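Side-chain contacts in putative mandelate racemase (Zymomonas mobilis, PDB 2OX4), which binds magnesium and probably acts as a lyase (dehydratase) of the mandelate racemase branch of the enolase superfamily: residues L110-V114 with Y115-G119; G176-G180 with V181-G185; E200-R203 with N204-P208; K230-E234 with F235-F239. All coordinates share one frame; numbering follows the deposited sequence. Where two conformers were deposited one is given.

Contact 1: L110-V114 with Y115-G119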
loop_
_atom_site.group_PDB
_atom_site.type_symbol
_atom_site.label_atom_id
_atom_site.label_comp_id
_atom_site.label_asym_id
_atom_site.label_seq_id
_atom_site.Cartn_x
_atom_site.Cartn_y
_atom_site.Cartn_z
ATOM N N LEU C 110 -3.836 20.946 45.811
ATOM C CA LEU C 110 -5.036 21.673 45.405
ATOM C C LEU C 110 -6.294 21.223 46.164
ATOM O O LEU C 110 -7.395 21.739 45.911
ATOM C CB LEU C 110 -5.248 21.545 43.888
ATOM C CG LEU C 110 -4.097 22.078 43.036
ATOM C CD1 LEU C 110 -4.308 21.734 41.578
ATOM C CD2 LEU C 110 -3.902 23.590 43.242
ATOM N N ASN C 111 -6.112 20.269 47.080
ATOM C CA ASN C 111 -7.200 19.652 47.841
ATOM C C ASN C 111 -8.277 19.073 46.911
ATOM O O ASN C 111 -9.482 19.344 47.055
ATOM C CB ASN C 111 -7.803 20.665 48.833
ATOM C CG ASN C 111 -8.588 20.001 49.933
ATOM O OD1 ASN C 111 -8.203 18.947 50.435
ATOM N ND2 ASN C 111 -9.705 20.605 50.307
ATOM N N LEU C 112 -7.826 18.305 45.923
ATOM C CA LEU C 112 -8.718 17.749 44.909
ATOM C C LEU C 112 -8.297 16.326 44.605
ATOM O O LEU C 112 -7.099 16.035 44.575
ATOM C CB LEU C 112 -8.643 18.556 43.607
ATOM C CG LEU C 112 -9.451 19.848 43.459
ATOM C CD1 LEU C 112 -9.214 20.433 42.068
ATOM C CD2 LEU C 112 -10.928 19.602 43.716
ATOM N N PRO C 113 -9.270 15.442 44.343
ATOM C CA PRO C 113 -8.940 14.113 43.815
ATOM C C PRO C 113 -8.376 14.251 42.404
ATOM O O PRO C 113 -8.763 15.162 41.674
ATOM C CB PRO C 113 -10.302 13.389 43.777
ATOM C CG PRO C 113 -11.338 14.473 43.773
ATOM C CD PRO C 113 -10.723 15.655 44.496
ATOM N N VAL C 114 -7.455 13.362 42.039
ATOM C CA VAL C 114 -6.730 13.475 40.770
ATOM C C VAL C 114 -7.646 13.554 39.543
ATOM O O VAL C 114 -7.353 14.304 38.605
ATOM C CB VAL C 114 -5.644 12.367 40.633
ATOM C CG1 VAL C 114 -5.175 12.198 39.182
ATOM C CG2 VAL C 114 -4.460 12.707 41.512
ATOM N N TYR C 115 -8.758 12.815 39.545
ATOM C CA TYR C 115 -9.648 12.817 38.368
ATOM C C TYR C 115 -10.150 14.232 38.019
ATOM O O TYR C 115 -10.408 14.522 36.849
ATOM C CB TYR C 115 -10.815 11.824 38.511
ATOM C CG TYR C 115 -11.909 12.309 39.447
ATOM C CD1 TYR C 115 -12.915 13.165 38.995
ATOM C CD2 TYR C 115 -11.928 11.914 40.779
ATOM C CE1 TYR C 115 -13.904 13.625 39.852
ATOM C CE2 TYR C 115 -12.918 12.356 41.641
ATOM C CZ TYR C 115 -13.898 13.211 41.174
ATOM O OH TYR C 115 -14.869 13.648 42.040
ATOM N N LYS C 116 -10.267 15.104 39.026
ATOM C CA LYS C 116 -10.681 16.491 38.790
ATOM C C LYS C 116 -9.597 17.268 38.035
ATOM O O LYS C 116 -9.888 18.254 37.400
ATOM C CB LYS C 116 -11.028 17.210 40.100
ATOM C CG LYS C 116 -12.243 16.654 40.851
ATOM C CD LYS C 116 -13.531 17.403 40.521
ATOM C CE LYS C 116 -14.703 16.943 41.406
ATOM N NZ LYS C 116 -14.854 17.774 42.641
ATOM N N LEU C 117 -8.345 16.809 38.120
ATOM C CA LEU C 117 -7.247 17.419 37.360
ATOM C C LEU C 117 -7.025 16.791 35.978
ATOM O O LEU C 117 -6.262 17.321 35.176
ATOM C CB LEU C 117 -5.945 17.404 38.171
ATOM C CG LEU C 117 -6.041 18.026 39.571
ATOM C CD1 LEU C 117 -4.731 17.874 40.338
ATOM C CD2 LEU C 117 -6.466 19.477 39.457
ATOM N N LEU C 118 -7.699 15.680 35.711
ATOM C CA LEU C 118 -7.558 14.954 34.435
ATOM C C LEU C 118 -8.745 15.182 33.492
ATOM O O LEU C 118 -8.812 14.607 32.399
ATOM C CB LEU C 118 -7.404 13.459 34.707
ATOM C CG LEU C 118 -6.219 12.987 35.554
ATOM C CD1 LEU C 118 -6.377 11.483 35.847
ATOM C CD2 LEU C 118 -4.898 13.265 34.828
ATOM N N GLY C 119 -9.682 16.029 33.907
ATOM C CA GLY C 119 -10.798 16.398 33.036
ATOM C C GLY C 119 -12.167 16.017 33.576
ATOM O O GLY C 119 -13.180 16.171 32.887
#
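Pro113 and Val114 turn their carbonyls onto the backbone of Lys116 and Leu117, closing a short helical turn in the loop that follows helix 89-110, whose C-terminal end is finished by a Schellman motif at Asn111. The loop belongs to the N-terminal capping domain typical of the enolase superfamily. Lys116 N donates to Pro113 O at 3.0 Å, and Leu117 N reaches Val114 O at 2.7 Å; both are bent, with N-H...O angles of 143° and 139°. A weak bond from Leu118 N to Tyr115 O carries the turn onward. Tyr115 N is satisfied outside the loop, by His330 ND1 of helix 322-333, while its hydroxyl bonds Glu371 OE1 and, weakly, Lys121 NZ. Leu112 and Val114 share backbone hydrogen bonds with Gly374, which fasten the loop to another part of the chain.

The side chains pack round the turn. Chi1 of Tyr115 (76°) sets CG between the backbone N and the carbonyl carbon, folding the ring back so that CE2 lies 3.4 Å from Pro113 CG. In the conformer given, Lys116 CG lies over the rim of one face of that ring. Leu117 CD2 lies closest to both leucines, 3.8 Å from Leu110 CD1 and 3.9 Å from Leu112 CD1. Leu110 and Leu112 also pack on Leu112 and Leu110, respectively, of a second subunit. Farther along, Val114 CG1 meets Leu118 CD1 at 3.6 Å.

Contact 2: G176-G180 with V181-G185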
loop_
_atom_site.group_PDB
_atom_site.type_symbol
_atom_site.label_atom_id
_atom_site.label_comp_id
_atom_site.label_asym_id
_atom_site.label_seq_id
_atom_site.Cartn_x
_atom_site.Cartn_y
_atom_site.Cartn_z
ATOM N N GLY C 176 -3.685 -28.606 36.979
ATOM C CA GLY C 176 -3.413 -27.231 37.387
ATOM C C GLY C 176 -1.947 -26.845 37.362
ATOM O O GLY C 176 -1.548 -25.904 38.042
ATOM N N SER C 177 -1.142 -27.558 36.569
ATOM C CA SER C 177 0.293 -27.293 36.452
ATOM C C SER C 177 0.645 -26.645 35.106
ATOM O O SER C 177 0.063 -27.001 34.082
ATOM C CB SER C 177 1.075 -28.597 36.615
ATOM O OG SER C 177 2.470 -28.374 36.579
ATOM N N ARG C 178 1.613 -25.727 35.131
ATOM C CA ARG C 178 2.182 -25.104 33.930
ATOM C C ARG C 178 3.238 -26.018 33.309
ATOM O O ARG C 178 3.632 -25.831 32.150
ATOM C CB ARG C 178 2.847 -23.768 34.294
ATOM C CG ARG C 178 1.917 -22.555 34.367
ATOM C CD ARG C 178 2.242 -21.552 33.257
ATOM N NE ARG C 178 1.666 -21.996 31.992
ATOM C CZ ARG C 178 2.248 -21.916 30.801
ATOM N NH1 ARG C 178 1.601 -22.373 29.748
ATOM N NH2 ARG C 178 3.465 -21.391 30.651
ATOM N N GLU C 179 3.714 -26.995 34.089
ATOM C CA GLU C 179 4.842 -27.839 33.662
ATOM C C GLU C 179 4.507 -28.609 32.392
ATOM O O GLU C 179 3.489 -29.297 32.324
ATOM C CB GLU C 179 5.278 -28.812 34.769
ATOM C CG GLU C 179 5.776 -28.149 36.060
ATOM C CD GLU C 179 6.861 -27.107 35.832
ATOM O OE1 GLU C 179 6.698 -25.966 36.316
ATOM O OE2 GLU C 179 7.875 -27.430 35.174
ATOM N N GLY C 180 5.353 -28.452 31.376
ATOM C CA GLY C 180 5.172 -29.142 30.101
ATOM C C GLY C 180 4.062 -28.593 29.214
ATOM O O GLY C 180 3.700 -29.212 28.210
ATOM N N VAL C 181 3.509 -27.437 29.572
ATOM C CA VAL C 181 2.484 -26.806 28.733
ATOM C C VAL C 181 3.170 -25.835 27.773
ATOM O O VAL C 181 3.858 -24.900 28.195
ATOM C CB VAL C 181 1.392 -26.074 29.566
ATOM C CG1 VAL C 181 0.362 -25.418 28.639
ATOM C CG2 VAL C 181 0.686 -27.071 30.501
ATOM N N PHE C 182 2.993 -26.086 26.485
ATOM C CA PHE C 182 3.606 -25.267 25.444
ATOM C C PHE C 182 2.552 -24.929 24.412
ATOM O O PHE C 182 1.773 -25.783 23.979
ATOM C CB PHE C 182 4.766 -26.006 24.773
ATOM C CG PHE C 182 5.548 -25.157 23.785
ATOM C CD1 PHE C 182 6.505 -24.247 24.229
ATOM C CD2 PHE C 182 5.323 -25.274 22.414
ATOM C CE1 PHE C 182 7.233 -23.473 23.321
ATOM C CE2 PHE C 182 6.040 -24.497 21.507
ATOM C CZ PHE C 182 6.997 -23.600 21.960
ATOM N N LEU C 183 2.502 -23.667 24.025
ATOM C CA LEU C 183 1.297 -23.188 23.382
ATOM C C LEU C 183 1.565 -22.411 22.087
ATOM O O LEU C 183 0.660 -21.759 21.583
ATOM C CB LEU C 183 0.457 -22.350 24.359
ATOM C CG LEU C 183 -0.140 -23.073 25.584
ATOM C CD1 LEU C 183 -0.736 -22.109 26.601
ATOM C CD2 LEU C 183 -1.182 -24.086 25.120
ATOM N N GLU C 184 2.780 -22.526 21.553
ATOM C CA GLU C 184 3.127 -21.878 20.269
ATOM C C GLU C 184 2.979 -22.855 19.098
ATOM O O GLU C 184 3.256 -24.053 19.243
ATOM C CB GLU C 184 4.536 -21.267 20.343
ATOM C CG GLU C 184 4.656 -20.264 21.505
ATOM C CD GLU C 184 6.065 -19.790 21.802
ATOM O OE1 GLU C 184 6.210 -18.869 22.639
ATOM O OE2 GLU C 184 7.029 -20.322 21.221
ATOM N N GLY C 185 2.492 -22.355 17.960
ATOM C CA GLY C 185 2.275 -23.183 16.763
ATOM C C GLY C 185 1.000 -24.012 16.860
ATOM O O GLY C 185 0.267 -23.912 17.848
HETATM O O HOH W 1 3.046 -21.990 27.755
HETATM O O HOH W 2 5.281 -24.230 30.793
HETATM O O HOH W 3 2.315 -28.946 25.629
#
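A type II beta turn from Arg178 to Val181 sets the geometry of this surface loop, with Gly180 at its third position, where a positive phi (75°) suits glycine. Val181 N closes the turn on Arg178 O at 3.0 Å, fairly straight at 158°. Just ahead, Ser177 OG accepts from Glu179 N at 3.1 Å, in the conformer given, an ST turn.

The arginine chain, bent at chi2 and chi3, brings its guanidinium across the valine: NH1 lies 3.5 Å from Val181 CG1, and the two side chains cross at about a right angle. Leu183 CD1 also comes near NH1. The valine's other methyl, CG2, points back into the turn and rests 3.6 Å from Ser177 O. All this lies in the long loop between strand 164-167 and helix 189-206, part of the TIM-barrel-like domain that carries the magnesium site; Leu183 is about 10 Å from the magnesium ligand Glu215, side chain to side chain.

Arg178 NE donates to Ala171 O. Water links the rest. One molecule donates to Val181 O, at 3.1 Å from that oxygen, its short link to Arg178 NH1 being doubtful; a second donates to both Arg178 O and Val181 O; and a third joins Gly180 O to Phe182 N. At the far end Glu184 OE1 forms a salt bridge with Lys79 of a neighbouring subunit.

Contact 3: E200-R203 with N204-P208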
loop_
_atom_site.group_PDB
_atom_site.type_symbol
_atom_site.label_atom_id
_atom_site.label_comp_id
_atom_site.label_asym_id
_atom_site.label_seq_id
_atom_site.Cartn_x
_atom_site.Cartn_y
_atom_site.Cartn_z
ATOM N N GLU C 200 -16.780 -23.492 28.210
ATOM C CA GLU C 200 -18.125 -24.077 28.216
ATOM C C GLU C 200 -18.702 -24.258 29.631
ATOM O O GLU C 200 -19.872 -23.925 29.877
ATOM C CB GLU C 200 -18.115 -25.420 27.485
ATOM C CG GLU C 200 -19.493 -25.996 27.233
ATOM C CD GLU C 200 -19.490 -27.035 26.137
ATOM O OE1 GLU C 200 -20.435 -27.027 25.321
ATOM O OE2 GLU C 200 -18.541 -27.853 26.089
ATOM N N ALA C 201 -17.881 -24.787 30.540
ATOM C CA ALA C 201 -18.258 -24.952 31.950
ATOM C C ALA C 201 -18.672 -23.626 32.590
ATOM O O ALA C 201 -19.711 -23.542 33.260
ATOM C CB ALA C 201 -17.118 -25.577 32.736
ATOM N N ILE C 202 -17.848 -22.601 32.384
ATOM C CA ILE C 202 -18.127 -21.273 32.915
ATOM C C ILE C 202 -19.409 -20.699 32.311
ATOM O O ILE C 202 -20.270 -20.230 33.051
ATOM C CB ILE C 202 -16.945 -20.302 32.710
ATOM C CG1 ILE C 202 -15.743 -20.715 33.572
ATOM C CG2 ILE C 202 -17.354 -18.885 33.062
ATOM C CD1 ILE C 202 -14.382 -20.142 33.081
ATOM N N ARG C 203 -19.545 -20.757 30.983
ATOM C CA ARG C 203 -20.716 -20.196 30.295
ATOM C C ARG C 203 -22.024 -20.881 30.715
ATOM O O ARG C 203 -23.048 -20.219 30.943
ATOM C CB ARG C 203 -20.554 -20.264 28.770
ATOM C CG ARG C 203 -21.799 -19.877 27.954
ATOM C CD ARG C 203 -22.242 -18.418 28.177
ATOM N NE ARG C 203 -21.339 -17.440 27.550
ATOM C CZ ARG C 203 -21.073 -16.228 28.038
ATOM N NH1 ARG C 203 -21.626 -15.820 29.177
ATOM N NH2 ARG C 203 -20.233 -15.420 27.387
ATOM N N ASN C 204 -21.985 -22.203 30.795
ATOM C CA ASN C 204 -23.108 -22.973 31.347
ATOM C C ASN C 204 -23.489 -22.563 32.773
ATOM O O ASN C 204 -24.679 -22.503 33.107
ATOM C CB ASN C 204 -22.795 -24.473 31.301
ATOM C CG ASN C 204 -22.900 -25.055 29.895
ATOM O OD1 ASN C 204 -23.488 -24.451 28.996
ATOM N ND2 ASN C 204 -22.355 -26.259 29.716
ATOM N N ALA C 205 -22.488 -22.308 33.610
ATOM C CA ALA C 205 -22.713 -21.930 35.006
ATOM C C ALA C 205 -23.265 -20.508 35.166
ATOM O O ALA C 205 -24.212 -20.293 35.929
ATOM C CB ALA C 205 -21.452 -22.113 35.830
ATOM N N VAL C 206 -22.685 -19.542 34.451
ATOM C CA VAL C 206 -23.022 -18.133 34.665
ATOM C C VAL C 206 -24.158 -17.596 33.778
ATOM O O VAL C 206 -24.722 -16.535 34.066
ATOM C CB VAL C 206 -21.779 -17.190 34.570
ATOM C CG1 VAL C 206 -20.692 -17.623 35.528
ATOM C CG2 VAL C 206 -21.238 -17.118 33.123
ATOM N N GLY C 207 -24.477 -18.304 32.694
ATOM C CA GLY C 207 -25.505 -17.852 31.754
ATOM C C GLY C 207 -25.031 -16.766 30.788
ATOM O O GLY C 207 -23.858 -16.393 30.802
ATOM N N PRO C 208 -25.951 -16.238 29.961
ATOM C CA PRO C 208 -25.600 -15.320 28.867
ATOM C C PRO C 208 -25.265 -13.901 29.316
ATOM O O PRO C 208 -24.644 -13.159 28.558
ATOM C CB PRO C 208 -26.869 -15.300 28.012
ATOM C CG PRO C 208 -27.988 -15.535 29.015
ATOM C CD PRO C 208 -27.404 -16.509 30.013
#
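Arg203 folds along the last turn of helix 189-206 to meet Gly207 O, so that side chain and backbone together finish the helix. Among the backbone bonds, Asn204 N, Ala205 N and Val206 N donate to Glu200 O, Ala201 O and Ile202 O in the i to i+4 pattern. The series ends with Gly207 N on Arg203 O at 3.0 Å, where the glycine leaves helical geometry with a positive phi (79°).

The polar side-chain contact belongs to the arginine. Its CG is anti to the backbone N (chi1 172°) and the chain then bends at chi2 and chi3, which swings the guanidinium toward the C-terminal end of the helix. NH1 gives a hydrogen bond to Gly207 O at 2.8 Å; the oxygen sits at the edge of the guanidinium, near its plane. NH1 also donates to Val210 O, and NH2 to Phe235 O, so the group links the exit of this helix to the turn after helix 222-232. A methionine in its place would probably leave the carbonyls of Gly207, Val210 and Phe235 without this shared donor and let the helix exit shift.

Van der Waals contact runs alongside: Glu200 and Asn204 lie side by side, with Glu200 CG 3.8 Å from Asn204 ND2 and their carboxylate and amide planes 30° apart. The apolar pair is Ile202 CG2 and Val206 CG2, 4.3 Å apart on the inner side of the helix.

That inner side faces the neighbouring elements of the barrel: Ile202 and Val206 pack on Ala154 of helix 147-159, Ala205 touches Leu155 there, and Ile202 and Arg203 lie against Ile212 of strand 211-215.

Contact 4: K230-E234 with F235-F239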
loop_
_atom_site.group_PDB
_atom_site.type_symbol
_atom_site.label_atom_id
_atom_site.label_comp_id
_atom_site.label_asym_id
_atom_site.label_seq_id
_atom_site.Cartn_x
_atom_site.Cartn_y
_atom_site.Cartn_z
ATOM N N LYS C 230 -11.400 -20.070 16.944
ATOM C CA LYS C 230 -12.396 -20.834 16.201
ATOM C C LYS C 230 -13.201 -21.751 17.115
ATOM O O LYS C 230 -14.414 -21.896 16.958
ATOM C CB LYS C 230 -11.727 -21.652 15.094
ATOM C CG LYS C 230 -11.116 -20.811 13.983
ATOM C CD LYS C 230 -10.563 -21.685 12.871
ATOM C CE LYS C 230 -9.580 -20.917 12.002
ATOM N NZ LYS C 230 -10.222 -19.752 11.334
ATOM N N ALA C 231 -12.517 -22.370 18.071
ATOM C CA ALA C 231 -13.137 -23.354 18.950
ATOM C C ALA C 231 -14.037 -22.745 20.024
ATOM O O ALA C 231 -14.948 -23.418 20.519
ATOM C CB ALA C 231 -12.076 -24.221 19.581
ATOM N N ILE C 232 -13.787 -21.482 20.385
ATOM C CA ILE C 232 -14.536 -20.816 21.474
ATOM C C ILE C 232 -15.475 -19.689 21.049
ATOM O O ILE C 232 -16.186 -19.134 21.886
ATOM C CB ILE C 232 -13.640 -20.299 22.615
ATOM C CG1 ILE C 232 -12.664 -19.227 22.111
ATOM C CG2 ILE C 232 -12.948 -21.462 23.351
ATOM C CD1 ILE C 232 -11.950 -18.473 23.220
ATOM N N GLU C 233 -15.495 -19.356 19.763
ATOM C CA GLU C 233 -16.288 -18.207 19.316
ATOM C C GLU C 233 -17.791 -18.373 19.573
ATOM O O GLU C 233 -18.477 -17.394 19.877
ATOM C CB GLU C 233 -16.008 -17.844 17.858
ATOM C CG GLU C 233 -16.177 -18.984 16.865
ATOM C CD GLU C 233 -15.904 -18.561 15.432
ATOM O OE1 GLU C 233 -16.041 -19.419 14.533
ATOM O OE2 GLU C 233 -15.550 -17.381 15.203
ATOM N N GLU C 234 -18.281 -19.612 19.494
ATOM C CA GLU C 234 -19.685 -19.927 19.803
ATOM C C GLU C 234 -20.147 -19.524 21.220
ATOM O O GLU C 234 -21.345 -19.395 21.474
ATOM C CB GLU C 234 -19.954 -21.414 19.569
ATOM C CG GLU C 234 -19.254 -22.326 20.564
ATOM C CD GLU C 234 -19.189 -23.757 20.083
ATOM O OE1 GLU C 234 -18.222 -24.100 19.364
ATOM O OE2 GLU C 234 -20.109 -24.533 20.424
ATOM N N PHE C 235 -19.201 -19.309 22.129
ATOM C CA PHE C 235 -19.537 -19.029 23.521
ATOM C C PHE C 235 -19.665 -17.544 23.859
ATOM O O PHE C 235 -19.743 -17.196 25.040
ATOM C CB PHE C 235 -18.534 -19.695 24.461
ATOM C CG PHE C 235 -18.490 -21.192 24.325
ATOM C CD1 PHE C 235 -17.377 -21.821 23.774
ATOM C CD2 PHE C 235 -19.572 -21.974 24.732
ATOM C CE1 PHE C 235 -17.331 -23.211 23.635
ATOM C CE2 PHE C 235 -19.539 -23.366 24.599
ATOM C CZ PHE C 235 -18.417 -23.986 24.053
ATOM N N ASN C 236 -19.678 -16.689 22.834
ATOM C CA ASN C 236 -19.807 -15.233 23.011
ATOM C C ASN C 236 -18.730 -14.644 23.934
ATOM O O ASN C 236 -19.005 -14.210 25.056
ATOM C CB ASN C 236 -21.228 -14.849 23.476
ATOM C CG ASN C 236 -21.438 -13.335 23.565
ATOM O OD1 ASN C 236 -22.053 -12.837 24.514
ATOM N ND2 ASN C 236 -20.926 -12.600 22.574
ATOM N N ILE C 237 -17.493 -14.656 23.454
ATOM C CA ILE C 237 -16.356 -14.165 24.228
ATOM C C ILE C 237 -16.321 -12.644 24.118
ATOM O O ILE C 237 -16.390 -12.099 23.024
ATOM C CB ILE C 237 -15.035 -14.805 23.706
ATOM C CG1 ILE C 237 -15.135 -16.335 23.750
ATOM C CG2 ILE C 237 -13.806 -14.288 24.464
ATOM C CD1 ILE C 237 -15.482 -16.891 25.126
ATOM N N PHE C 238 -16.235 -11.964 25.263
ATOM C CA PHE C 238 -16.365 -10.514 25.326
ATOM C C PHE C 238 -15.160 -9.865 24.622
ATOM O O PHE C 238 -15.318 -9.041 23.723
ATOM C CB PHE C 238 -16.406 -10.082 26.799
ATOM C CG PHE C 238 -16.903 -8.688 27.014
ATOM C CD1 PHE C 238 -18.182 -8.313 26.600
ATOM C CD2 PHE C 238 -16.099 -7.748 27.640
ATOM C CE1 PHE C 238 -18.647 -7.025 26.807
ATOM C CE2 PHE C 238 -16.553 -6.437 27.848
ATOM C CZ PHE C 238 -17.824 -6.076 27.434
ATOM N N PHE C 239 -13.964 -10.255 25.043
ATOM C CA PHE C 239 -12.753 -10.005 24.272
ATOM C C PHE C 239 -11.667 -11.013 24.608
ATOM O O PHE C 239 -11.824 -11.811 25.533
ATOM C CB PHE C 239 -12.284 -8.526 24.318
ATOM C CG PHE C 239 -12.011 -7.957 25.699
ATOM C CD1 PHE C 239 -10.837 -8.276 26.388
ATOM C CD2 PHE C 239 -12.883 -7.039 26.275
ATOM C CE1 PHE C 239 -10.557 -7.716 27.644
ATOM C CE2 PHE C 239 -12.612 -6.482 27.538
ATOM C CZ PHE C 239 -11.446 -6.829 28.218
HETATM O O HOH W 4 -17.223 -15.185 20.741
#
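Glu234 CG sits squarely over the Phe235 ring, a CH-pi contact 3.7 Å from the centroid and 11° off the ring normal, where the chain leaves helix 222-232 for strand 237-241. A chi1 of 69° places CG between the backbone N and the carbonyl carbon, and the extended chain beyond it lays the carboxylate nearly parallel to the ring, 13° between the planes.

The tighter side lies around Ile232. Its carbonyl accepts from Phe235 N at 3.0 Å, and the same oxygen has Phe235 CD1 and Ile237 CG1 close by, each at 3.5 Å. Ile232 CD1 meets Ile237 CG1 at 3.9 Å, the two side chains crossing at about a right angle; both isoleucines are buried and also pack on Val214.

The side with Glu233 and Asn236 is held more loosely. Asn236 N reaches Glu233 O over 3.3 Å. That oxygen takes a second hydrogen from a water, 2.7 Å away, which in turn accepts from Ile237 N and so bridges helix exit and strand start. Replacing the Phe235 ring by the methyl of an alanine would probably deprive Glu234 CG of the face it lies on and open a gap beside Val199 and Glu200 of helix 189-206.

The turn is the alpha-to-beta link of a beta-alpha-beta unit in the TIM-barrel-like domain. Strand 237-241, which ends in the magnesium ligand Glu241, pairs in parallel with strand 211-215 through bonds of Phe238 with Ile212 and Phe239 with Val214, while Ala231 packs on Ile192 and Val196 of helix 189-206.

Overall arrangement
From the N terminus, contact 1 comes first, closing a turn between helix 89-110 and strand 126-131 in the capping domain. The other three follow in the barrel domain: contact 2 turns the loop between strand 164-167 and helix 189-206, contact 3 ends that helix, and contact 4 leads from helix 222-232 into strand 237-241. All four lie in series, none nested or crossed. Contact 1 stands apart, its centre about 45 Å from that of contact 2, across the chain's centre. Contacts 3 and 4 touch, with centres about 12 Å apart: Glu200 packs on Phe235, tying successive helix ends together beside strand 211-215.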